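PDB 6G49: protein-glutamine gamma-glutamyltransferase from Pseudomonas aeruginosa PAO1, which catalyses transglutaminase cross-linking between protein glutamine and lysine side chains in vitro and is critical for the viability of the bacterium. Local coordinates for residues Ala75-Arg80 against Arg262-Tyr267; Phe217-Lys222 against Gln307-Arg312; Asp285-Val290 against Ser301-Tyr306. One frame throughout, in Å; residues are numbered along the deposited sequence. Where two conformers were deposited one is given.

All three contacts lie in the periplasmic domain and gather round a probable Cys243-His287-Asp303 active site. Interaction 3 brings together His287, on a hairpin strand, and Asp303, just after the other strand. Interaction 1, centred about 10 Å from interaction 3, extends the same sheet: strand 261-265 neighbours strand 286-294, with probable backbone hydrogen bonds from Val264 N to Trp289 O (2.8 Å) and from His287 N to Gly266 O (2.9 Å). Interaction 2 meets interaction 3 beside these residues, Tyr219 touching Thr305, its centre about 11 Å from interaction 3 and 19 Å from interaction 1; Tyr219 OH lies 3.8 Å from His287 CE1. In sequence, interaction 3 is nested inside the loop closed by interaction 2.

Interaction 1: Ala75-Arg80 against Arg262-Tyr267; sequences ALTMER and RVVAGY
Met78 and Leu76 meet Val263 and Ala265 on one face of an antiparallel strand pair, closely packed along the backbone and round the Ala265 methyl. Met78 N donates to Val263 O at 2.8 Å and Val263 N returns a longer bond of 3.2 Å to Met78 O. At the next hydrogen-bonded pair, Ala265 N gives Leu76 O a nearly straight bond (172°). Ala265 O then takes two donors, Ala75 N and Leu76 N, because two residues stand opposite one: a classic beta bulge. On the face of Leu76 and Met78, the small methyl of Ala265 is touched by Leu76 CD2 at 3.8 Å and by the tip of the extended Met78 chain, CE, at 4.0 Å in the conformer given; Trp86 of strand 86-87 packs on Met78 and Val263. On the other face the Thr77-Val264 pair is looser, CG2 to CG2 4.5 Å, but Thr77 crosses the Arg262 side chain, Thr77 CG2 lying 3.9 Å from Arg262 NE, and Thr77 OG1 bonds to Asp139. At the far end Glu79 and Arg262 lie side by side, pointing the same way. In their salt bridge Glu79 OE2 sits at the guanidinium edge, near its plane, while Arg262 NH1 comes to it at 2.9 Å from above the carboxylate plane, the two planes being 62° apart. Both charges have further partners, Gln91 and Arg175 at Glu79 OE1 and Glu291 at Arg262 NE, so this end is a buried polar network. The chain becomes exposed at Arg80. The pairing joins strand 72-81, from the TgpA N-terminal family region, to strand 261-265 of the transglutaminase-like region, making one continuous antiparallel sheet whose next strand carries His287, a probable active-site residue.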
loop_
_atom_site.group_PDB
_atom_site.type_symbol
_atom_site.label_atom_id
_atom_site.label_comp_id
_atom_site.label_asym_id
_atom_site.label_seq_id
_atom_site.Cartn_x
_atom_site.Cartn_y
_atom_site.Cartn_z
ATOM N N ALA A 75 5.753 -1.447 -3.567
ATOM C CA ALA A 75 6.315 -0.886 -4.793
ATOM C C ALA A 75 6.534 0.603 -4.669
ATOM O O ALA A 75 7.646 1.107 -4.912
ATOM C CB ALA A 75 5.457 -1.196 -5.975
ATOM N N LEU A 76 5.460 1.337 -4.326
ATOM C CA LEU A 76 5.578 2.803 -4.239
ATOM C C LEU A 76 4.499 3.294 -3.283
ATOM O O LEU A 76 3.615 2.563 -2.901
ATOM C CB LEU A 76 5.430 3.465 -5.605
ATOM C CG LEU A 76 4.047 3.471 -6.236
ATOM C CD1 LEU A 76 3.958 4.639 -7.225
ATOM C CD2 LEU A 76 3.733 2.146 -6.930
ATOM N N THR A 77 4.572 4.584 -2.925
ATOM C CA THR A 77 3.486 5.272 -2.233
ATOM C C THR A 77 2.918 6.332 -3.144
ATOM O O THR A 77 3.605 6.870 -4.031
ATOM C CB THR A 77 3.833 5.928 -0.883
ATOM O OG1 THR A 77 4.472 7.201 -1.094
ATOM C CG2 THR A 77 4.654 5.027 0.008
ATOM N N MET A 78 1.631 6.612 -2.903
ATOM C CA MET A 78 0.896 7.653 -3.605
ATOM C C MET A 78 0.385 8.641 -2.553
ATOM O O MET A 78 -0.457 8.297 -1.736
ATOM C CB MET A 78 -0.238 7.006 -4.395
ATOM C CG MET A 78 0.313 6.066 -5.484
ATOM S SD MET A 78 -1.031 5.372 -6.479
ATOM C CE MET A 78 -0.078 4.176 -7.400
ATOM N N GLU A 79 0.943 9.852 -2.602
ATOM C CA GLU A 79 0.709 10.876 -1.603
ATOM C C GLU A 79 -0.187 12.000 -2.084
ATOM O O GLU A 79 -0.499 12.886 -1.254
ATOM C CB GLU A 79 2.058 11.430 -1.136
ATOM C CG GLU A 79 2.845 10.452 -0.283
ATOM C CD GLU A 79 4.302 10.829 -0.073
ATOM O OE1 GLU A 79 4.975 10.994 -1.075
ATOM O OE2 GLU A 79 4.701 10.926 1.108
ATOM N N ARG A 80 -0.537 12.059 -3.347
ATOM C CA ARG A 80 -1.334 13.161 -3.903
ATOM C C ARG A 80 -2.710 12.609 -4.267
ATOM O O ARG A 80 -2.794 11.589 -4.917
ATOM C CB ARG A 80 -0.713 13.683 -5.194
ATOM C CG ARG A 80 0.626 14.335 -4.913
ATOM C CD ARG A 80 1.207 14.848 -6.195
ATOM N NE ARG A 80 2.265 15.778 -5.898
ATOM C CZ ARG A 80 3.195 16.142 -6.776
ATOM N NH1 ARG A 80 3.194 15.599 -7.983
ATOM N NH2 ARG A 80 4.114 17.032 -6.422
ATOM N N ARG A 262 -1.043 7.898 3.697
ATOM C CA ARG A 262 -0.789 7.792 2.274
ATOM C C ARG A 262 -1.166 6.367 1.856
ATOM O O ARG A 262 -1.272 5.475 2.702
ATOM C CB ARG A 262 0.643 8.169 1.870
ATOM C CG ARG A 262 1.714 7.375 2.598
ATOM C CD ARG A 262 3.098 7.947 2.315
ATOM N NE ARG A 262 4.087 7.303 3.154
ATOM C CZ ARG A 262 5.238 7.853 3.580
ATOM N NH1 ARG A 262 5.574 9.095 3.210
ATOM N NH2 ARG A 262 6.045 7.138 4.368
ATOM N N VAL A 263 -1.436 6.248 0.567
ATOM C CA VAL A 263 -1.700 4.923 -0.026
ATOM C C VAL A 263 -0.378 4.272 -0.390
ATOM O O VAL A 263 0.516 4.891 -1.005
ATOM C CB VAL A 263 -2.639 5.082 -1.238
ATOM C CG1 VAL A 263 -2.745 3.786 -2.033
ATOM C CG2 VAL A 263 -4.006 5.598 -0.809
ATOM N N VAL A 264 -0.272 2.994 -0.041
ATOM C CA VAL A 264 0.874 2.158 -0.416
ATOM C C VAL A 264 0.372 1.220 -1.523
ATOM O O VAL A 264 -0.644 0.564 -1.336
ATOM C CB VAL A 264 1.428 1.376 0.780
ATOM C CG1 VAL A 264 2.724 0.661 0.402
ATOM C CG2 VAL A 264 1.721 2.301 1.961
ATOM N N ALA A 265 1.103 1.141 -2.618
ATOM C CA ALA A 265 0.754 0.270 -3.716
ATOM C C ALA A 265 1.868 -0.768 -3.909
ATOM O O ALA A 265 3.050 -0.485 -3.748
ATOM C CB ALA A 265 0.611 1.048 -4.984
ATOM N N GLY A 266 1.456 -1.957 -4.291
ATOM C CA GLY A 266 2.397 -3.060 -4.540
ATOM C C GLY A 266 1.635 -4.328 -4.806
ATOM O O GLY A 266 0.694 -4.328 -5.572
ATOM N N TYR A 267 2.058 -5.409 -4.153
ATOM C CA TYR A 267 1.440 -6.702 -4.323
ATOM C C TYR A 267 1.274 -7.309 -2.930
ATOM O O TYR A 267 2.044 -6.955 -2.027
ATOM C CB TYR A 267 2.320 -7.623 -5.180
ATOM C CG TYR A 267 2.528 -7.125 -6.579
ATOM C CD1 TYR A 267 3.488 -6.166 -6.872
ATOM C CD2 TYR A 267 1.653 -7.523 -7.578
ATOM C CE1 TYR A 267 3.623 -5.648 -8.160
ATOM C CE2 TYR A 267 1.769 -7.002 -8.862
ATOM C CZ TYR A 267 2.736 -6.054 -9.133
ATOM O OH TYR A 267 2.838 -5.568 -10.401
#

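Interaction 2: Phe217-Lys222 against Gln307-Arg312; sequences FAYTLK and QVAPER
Val308 and Ala309 present their methyl groups to Phe217, just before strand 218-219, and to Tyr219 on it, both of which direct CB toward 307-312. Val308 splits its two branches between these neighbours. Val308 CG1, anti to the backbone N (chi1 180°), sits 3.4 Å from Phe217 O and 4.1 Å from Tyr219 CB, while Val308 CG2 meets Phe217 CB at 3.8 Å; Val308 was deposited in two conformers, and these distances belong to one of them. The Phe217 ring swings away from this contact beyond CB and meets Phe212 edge-to-face, so only the root of its side chain takes part. Tyr219 does the reverse and brings its ring in: CG, anti to the backbone N (chi1 -163°), lies beside Ala309 CB, and the ring follows from there. Ala309 CB stands obliquely to this ring, with Tyr219 CD2 the nearest ring atom at 3.7 Å, and makes a second contact at 3.8 Å with Tyr219 CB. The aliphatic part of Arg312, at the start of helix 310-315, continues this apolar surface more loosely, its CG lying 4.3 Å from Tyr219 CE2. Beyond it the polar ends of the two residues are joined by a water that lies at the edge of the tyrosine ring, in its plane. It is close to Tyr219 OH, and it accepts from Arg312 NE at 2.9 Å in the conformer given; Arg312 NH1 goes on to the backbone O of Gln268. Helix 310-315 and the turn before it thus pack on strand 218-219 mainly through methyl groups and one ring. Tyr219 also stacks on Phe242 and touches Cys243 and His287, so the contact forms part of the wall of the probable transglutaminase active site.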
loop_
_atom_site.group_PDB
_atom_site.type_symbol
_atom_site.label_atom_id
_atom_site.label_comp_id
_atom_site.label_asym_id
_atom_site.label_seq_id
_atom_site.Cartn_x
_atom_site.Cartn_y
_atom_site.Cartn_z
ATOM N N PHE A 217 -19.940 -4.159 3.390
ATOM C CA PHE A 217 -18.995 -3.894 2.298
ATOM C C PHE A 217 -18.736 -5.184 1.530
ATOM O O PHE A 217 -18.610 -6.294 2.080
ATOM C CB PHE A 217 -17.701 -3.320 2.902
ATOM C CG PHE A 217 -17.774 -1.850 3.213
ATOM C CD1 PHE A 217 -17.470 -0.908 2.222
ATOM C CD2 PHE A 217 -18.105 -1.393 4.471
ATOM C CE1 PHE A 217 -17.549 0.448 2.482
ATOM C CE2 PHE A 217 -18.209 -0.044 4.729
ATOM C CZ PHE A 217 -17.927 0.883 3.722
ATOM N N ALA A 218 -18.587 -5.018 0.233
ATOM C CA ALA A 218 -18.254 -6.011 -0.731
ATOM C C ALA A 218 -16.864 -5.723 -1.293
ATOM O O ALA A 218 -16.525 -4.544 -1.657
ATOM C CB ALA A 218 -19.278 -6.041 -1.845
ATOM N N TYR A 219 -16.106 -6.801 -1.477
ATOM C CA TYR A 219 -14.786 -6.800 -2.101
ATOM C C TYR A 219 -14.992 -7.503 -3.447
ATOM O O TYR A 219 -15.292 -8.675 -3.484
ATOM C CB TYR A 219 -13.777 -7.558 -1.262
ATOM C CG TYR A 219 -12.363 -7.238 -1.649
ATOM C CD1 TYR A 219 -11.887 -5.957 -1.524
ATOM C CD2 TYR A 219 -11.518 -8.205 -2.155
ATOM C CE1 TYR A 219 -10.607 -5.638 -1.881
ATOM C CE2 TYR A 219 -10.226 -7.893 -2.517
ATOM C CZ TYR A 219 -9.781 -6.601 -2.371
ATOM O OH TYR A 219 -8.507 -6.249 -2.717
ATOM N N THR A 220 -14.828 -6.780 -4.543
ATOM C CA THR A 220 -15.148 -7.300 -5.887
ATOM C C THR A 220 -14.156 -6.731 -6.924
ATOM O O THR A 220 -13.761 -5.572 -6.856
ATOM C CB THR A 220 -16.612 -6.978 -6.234
ATOM O OG1 THR A 220 -16.885 -7.382 -7.578
ATOM C CG2 THR A 220 -16.957 -5.513 -6.139
ATOM N N LEU A 221 -13.919 -7.532 -7.960
ATOM C CA LEU A 221 -13.140 -7.147 -9.100
ATOM C C LEU A 221 -13.995 -6.370 -10.099
ATOM O O LEU A 221 -13.447 -5.904 -11.067
ATOM C CB LEU A 221 -12.574 -8.414 -9.742
ATOM C CG LEU A 221 -11.338 -8.975 -9.057
ATOM C CD1 LEU A 221 -11.004 -10.380 -9.532
ATOM C CD2 LEU A 221 -10.148 -8.054 -9.309
ATOM N N LYS A 222 -15.307 -6.244 -9.856
ATOM C CA LYS A 222 -16.198 -5.519 -10.716
ATOM C C LYS A 222 -17.005 -4.566 -9.879
ATOM O O LYS A 222 -18.211 -4.663 -9.765
ATOM C CB LYS A 222 -17.049 -6.496 -11.546
ATOM C CG LYS A 222 -16.275 -7.182 -12.669
ATOM C CD LYS A 222 -17.093 -7.483 -13.921
ATOM C CE LYS A 222 -16.331 -7.253 -15.214
ATOM N NZ LYS A 222 -14.982 -7.872 -15.194
ATOM N N GLN A 307 -10.497 -6.234 6.687
ATOM C CA GLN A 307 -11.740 -6.156 7.417
ATOM C C GLN A 307 -12.911 -6.745 6.627
ATOM O O GLN A 307 -13.952 -7.076 7.221
ATOM C CB GLN A 307 -12.066 -4.725 7.829
ATOM C CG GLN A 307 -10.952 -4.105 8.662
ATOM C CD GLN A 307 -10.741 -4.862 9.946
ATOM O OE1 GLN A 307 -11.709 -5.210 10.622
ATOM N NE2 GLN A 307 -9.492 -5.057 10.326
ATOM N N VAL A 308 -12.804 -6.756 5.300
ATOM C CA VAL A 308 -13.894 -7.130 4.405
ATOM C C VAL A 308 -13.615 -8.490 3.759
ATOM O O VAL A 308 -14.532 -9.261 3.544
ATOM C CB VAL A 308 -14.069 -6.052 3.324
ATOM C CG1 VAL A 308 -15.198 -6.399 2.356
ATOM C CG2 VAL A 308 -14.276 -4.693 3.953
ATOM N N ALA A 309 -12.358 -8.752 3.423
ATOM C CA ALA A 309 -11.979 -9.958 2.666
ATOM C C ALA A 309 -10.739 -10.554 3.279
ATOM O O ALA A 309 -9.681 -10.665 2.658
ATOM C CB ALA A 309 -11.841 -9.680 1.181
ATOM N N PRO A 310 -10.815 -10.985 4.571
ATOM C CA PRO A 310 -9.658 -11.562 5.225
ATOM C C PRO A 310 -9.085 -12.785 4.496
ATOM O O PRO A 310 -7.879 -12.966 4.517
ATOM C CB PRO A 310 -10.177 -11.924 6.654
ATOM C CG PRO A 310 -11.699 -12.007 6.465
ATOM C CD PRO A 310 -12.002 -10.946 5.442
ATOM N N GLU A 311 -9.952 -13.571 3.862
ATOM C CA GLU A 311 -9.552 -14.730 3.079
ATOM C C GLU A 311 -8.575 -14.348 1.947
ATOM O O GLU A 311 -7.718 -15.121 1.622
ATOM C CB GLU A 311 -10.806 -15.495 2.598
ATOM C CG GLU A 311 -11.709 -14.756 1.590
ATOM C CD GLU A 311 -12.699 -13.676 2.073
ATOM O OE1 GLU A 311 -12.713 -13.330 3.302
ATOM O OE2 GLU A 311 -13.469 -13.184 1.208
ATOM N N ARG A 312 -8.767 -13.191 1.334
ATOM C CA ARG A 312 -7.874 -12.644 0.293
ATOM C C ARG A 312 -6.442 -12.588 0.830
ATOM O O ARG A 312 -5.471 -12.941 0.191
ATOM C CB ARG A 312 -8.300 -11.222 -0.081
ATOM C CG ARG A 312 -7.168 -10.334 -0.618
ATOM C CD ARG A 312 -6.811 -10.731 -2.012
ATOM N NE ARG A 312 -5.696 -9.884 -2.496
ATOM C CZ ARG A 312 -4.397 -10.207 -2.473
ATOM N NH1 ARG A 312 -3.532 -9.593 -3.293
ATOM N NH2 ARG A 312 -3.976 -11.155 -1.638
HETATM O O HOH W 1 -6.343 -7.270 -3.536
#

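Interaction 3: Asp285-Val290 against Ser301-Tyr306; sequences DAHAWV and SVDPTY
His287 and Trp289 both meet segment 301-306 at their ring edges. At the edge of the imidazole, in its plane, lie Asp303 OD2 and Thr305 CB; near the plane of the indole, at its edge, are Val302 O and Ser301 CB. This is the His-Asp part of a probable Cys-His-Asp triad, with His287 on strand 286-294 of a beta hairpin and Asp303 just past the end of its partner strand 298-302. His287 and Asp303 reach toward each other tip to tip. His287 NE2 donates to Asp303 OD2 at 2.8 Å, arriving on the syn side, 26° out of the carboxylate plane; the ring and carboxylate planes are 60° apart. Asp303 chi1 (-176°, anti to the backbone N) sets CG on the His287 side, where OD2 can meet NE2, and Tyr72 OH also bonds to OD2. The hairpin pairs at Val290 and Val302, where Val302 N to Val290 O measures 2.8 Å and Val290 N to Val302 O 3.0 Å. Their side chains lie side by side, Val290 CB 3.9 Å from Val302 CG1 in the conformer given. Past this pair, Thr305 N returns to Asp303 OD1 at 3.0 Å, an Asx turn that helps fix the carboxylate. A water also holds OD1: it donates to Asp303 OD1 at 2.7 Å and to Ala288 O at 2.6 Å, and accepts from Thr305 OG1 in the conformer given.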
loop_
_atom_site.group_PDB
_atom_site.type_symbol
_atom_site.label_atom_id
_atom_site.label_comp_id
_atom_site.label_asym_id
_atom_site.label_seq_id
_atom_site.Cartn_x
_atom_site.Cartn_y
_atom_site.Cartn_z
ATOM N N ASP A 285 -2.149 -10.353 -7.969
ATOM C CA ASP A 285 -1.801 -10.109 -6.573
ATOM C C ASP A 285 -1.592 -8.608 -6.299
ATOM O O ASP A 285 -1.239 -8.248 -5.142
ATOM C CB ASP A 285 -0.555 -10.872 -6.192
ATOM C CG ASP A 285 -0.743 -12.386 -6.187
ATOM O OD1 ASP A 285 -1.818 -12.814 -5.760
ATOM O OD2 ASP A 285 0.133 -13.091 -6.732
ATOM N N ALA A 286 -1.789 -7.736 -7.279
ATOM C CA ALA A 286 -1.618 -6.267 -7.093
ATOM C C ALA A 286 -2.566 -5.817 -5.985
ATOM O O ALA A 286 -3.721 -6.280 -5.861
ATOM C CB ALA A 286 -1.848 -5.509 -8.349
ATOM N N HIS A 287 -2.053 -4.942 -5.119
ATOM C CA HIS A 287 -2.777 -4.572 -3.910
ATOM C C HIS A 287 -2.399 -3.146 -3.512
ATOM O O HIS A 287 -1.362 -2.657 -3.860
ATOM C CB HIS A 287 -2.456 -5.582 -2.816
ATOM C CG HIS A 287 -3.393 -5.595 -1.670
ATOM N ND1 HIS A 287 -4.734 -5.781 -1.887
ATOM C CD2 HIS A 287 -3.192 -5.456 -0.346
ATOM C CE1 HIS A 287 -5.340 -5.771 -0.690
ATOM N NE2 HIS A 287 -4.422 -5.549 0.284
ATOM N N ALA A 288 -3.300 -2.548 -2.753
ATOM C CA ALA A 288 -3.144 -1.207 -2.204
ATOM C C ALA A 288 -3.612 -1.204 -0.768
ATOM O O ALA A 288 -4.637 -1.830 -0.429
ATOM C CB ALA A 288 -3.910 -0.201 -3.012
ATOM N N TRP A 289 -2.843 -0.546 0.108
ATOM C CA TRP A 289 -3.129 -0.447 1.488
ATOM C C TRP A 289 -2.760 0.973 1.978
ATOM O O TRP A 289 -2.575 1.882 1.147
ATOM C CB TRP A 289 -2.504 -1.580 2.297
ATOM C CG TRP A 289 -1.007 -1.683 2.225
ATOM C CD1 TRP A 289 -0.102 -1.300 3.173
ATOM C CD2 TRP A 289 -0.241 -2.357 1.202
ATOM N NE1 TRP A 289 1.177 -1.597 2.774
ATOM C CE2 TRP A 289 1.124 -2.260 1.583
ATOM C CE3 TRP A 289 -0.541 -2.960 -0.029
ATOM C CZ2 TRP A 289 2.163 -2.803 0.816
ATOM C CZ3 TRP A 289 0.488 -3.511 -0.759
ATOM C CH2 TRP A 289 1.820 -3.401 -0.356
ATOM N N VAL A 290 -2.685 1.131 3.290
ATOM C CA VAL A 290 -2.532 2.477 3.907
ATOM C C VAL A 290 -1.363 2.432 4.890
ATOM O O VAL A 290 -1.095 1.442 5.555
ATOM C CB VAL A 290 -3.837 2.915 4.592
ATOM C CG1 VAL A 290 -3.680 4.254 5.337
ATOM C CG2 VAL A 290 -4.954 2.994 3.576
ATOM N N SER A 301 1.536 0.618 9.057
ATOM C CA SER A 301 0.743 0.188 7.926
ATOM C C SER A 301 -0.516 -0.515 8.409
ATOM O O SER A 301 -0.498 -1.215 9.416
ATOM C CB SER A 301 1.535 -0.762 7.056
ATOM O OG SER A 301 2.700 -0.124 6.559
ATOM N N VAL A 302 -1.597 -0.336 7.666
ATOM C CA VAL A 302 -2.878 -0.929 7.969
ATOM C C VAL A 302 -3.559 -1.278 6.641
ATOM O O VAL A 302 -3.422 -0.578 5.659
ATOM C CB VAL A 302 -3.730 -0.011 8.845
ATOM C CG1 VAL A 302 -4.134 1.285 8.150
ATOM C CG2 VAL A 302 -4.917 -0.732 9.427
ATOM N N ASP A 303 -4.340 -2.366 6.646
ATOM C CA ASP A 303 -4.974 -2.816 5.397
ATOM C C ASP A 303 -6.468 -2.967 5.602
ATOM O O ASP A 303 -6.914 -3.956 6.168
ATOM C CB ASP A 303 -4.378 -4.131 4.922
ATOM C CG ASP A 303 -4.956 -4.558 3.606
ATOM O OD1 ASP A 303 -5.847 -3.857 3.060
ATOM O OD2 ASP A 303 -4.442 -5.601 3.085
ATOM N N PRO A 304 -7.283 -1.995 5.154
ATOM C CA PRO A 304 -8.719 -2.050 5.369
ATOM C C PRO A 304 -9.377 -3.235 4.658
ATOM O O PRO A 304 -10.463 -3.653 5.070
ATOM C CB PRO A 304 -9.252 -0.704 4.833
ATOM C CG PRO A 304 -8.167 -0.214 3.937
ATOM C CD PRO A 304 -6.876 -0.731 4.525
ATOM N N THR A 305 -8.743 -3.748 3.614
ATOM C CA THR A 305 -9.265 -4.885 2.850
ATOM C C THR A 305 -9.410 -6.067 3.801
ATOM O O THR A 305 -10.260 -6.952 3.635
ATOM C CB THR A 305 -8.344 -5.275 1.685
ATOM O OG1 THR A 305 -8.371 -4.241 0.705
ATOM C CG2 THR A 305 -8.727 -6.570 1.002
ATOM N N TYR A 306 -8.490 -6.156 4.760
ATOM C CA TYR A 306 -8.484 -7.288 5.685
ATOM C C TYR A 306 -9.815 -7.375 6.467
ATOM O O TYR A 306 -10.222 -8.490 6.888
ATOM C CB TYR A 306 -7.285 -7.255 6.611
ATOM C CG TYR A 306 -7.247 -8.449 7.539
ATOM C CD1 TYR A 306 -6.822 -9.683 7.086
ATOM C CD2 TYR A 306 -7.634 -8.355 8.863
ATOM C CE1 TYR A 306 -6.811 -10.798 7.903
ATOM C CE2 TYR A 306 -7.634 -9.462 9.697
ATOM C CZ TYR A 306 -7.233 -10.683 9.219
ATOM O OH TYR A 306 -7.209 -11.740 10.076
HETATM O O HOH W 2 -6.635 -1.976 1.285
#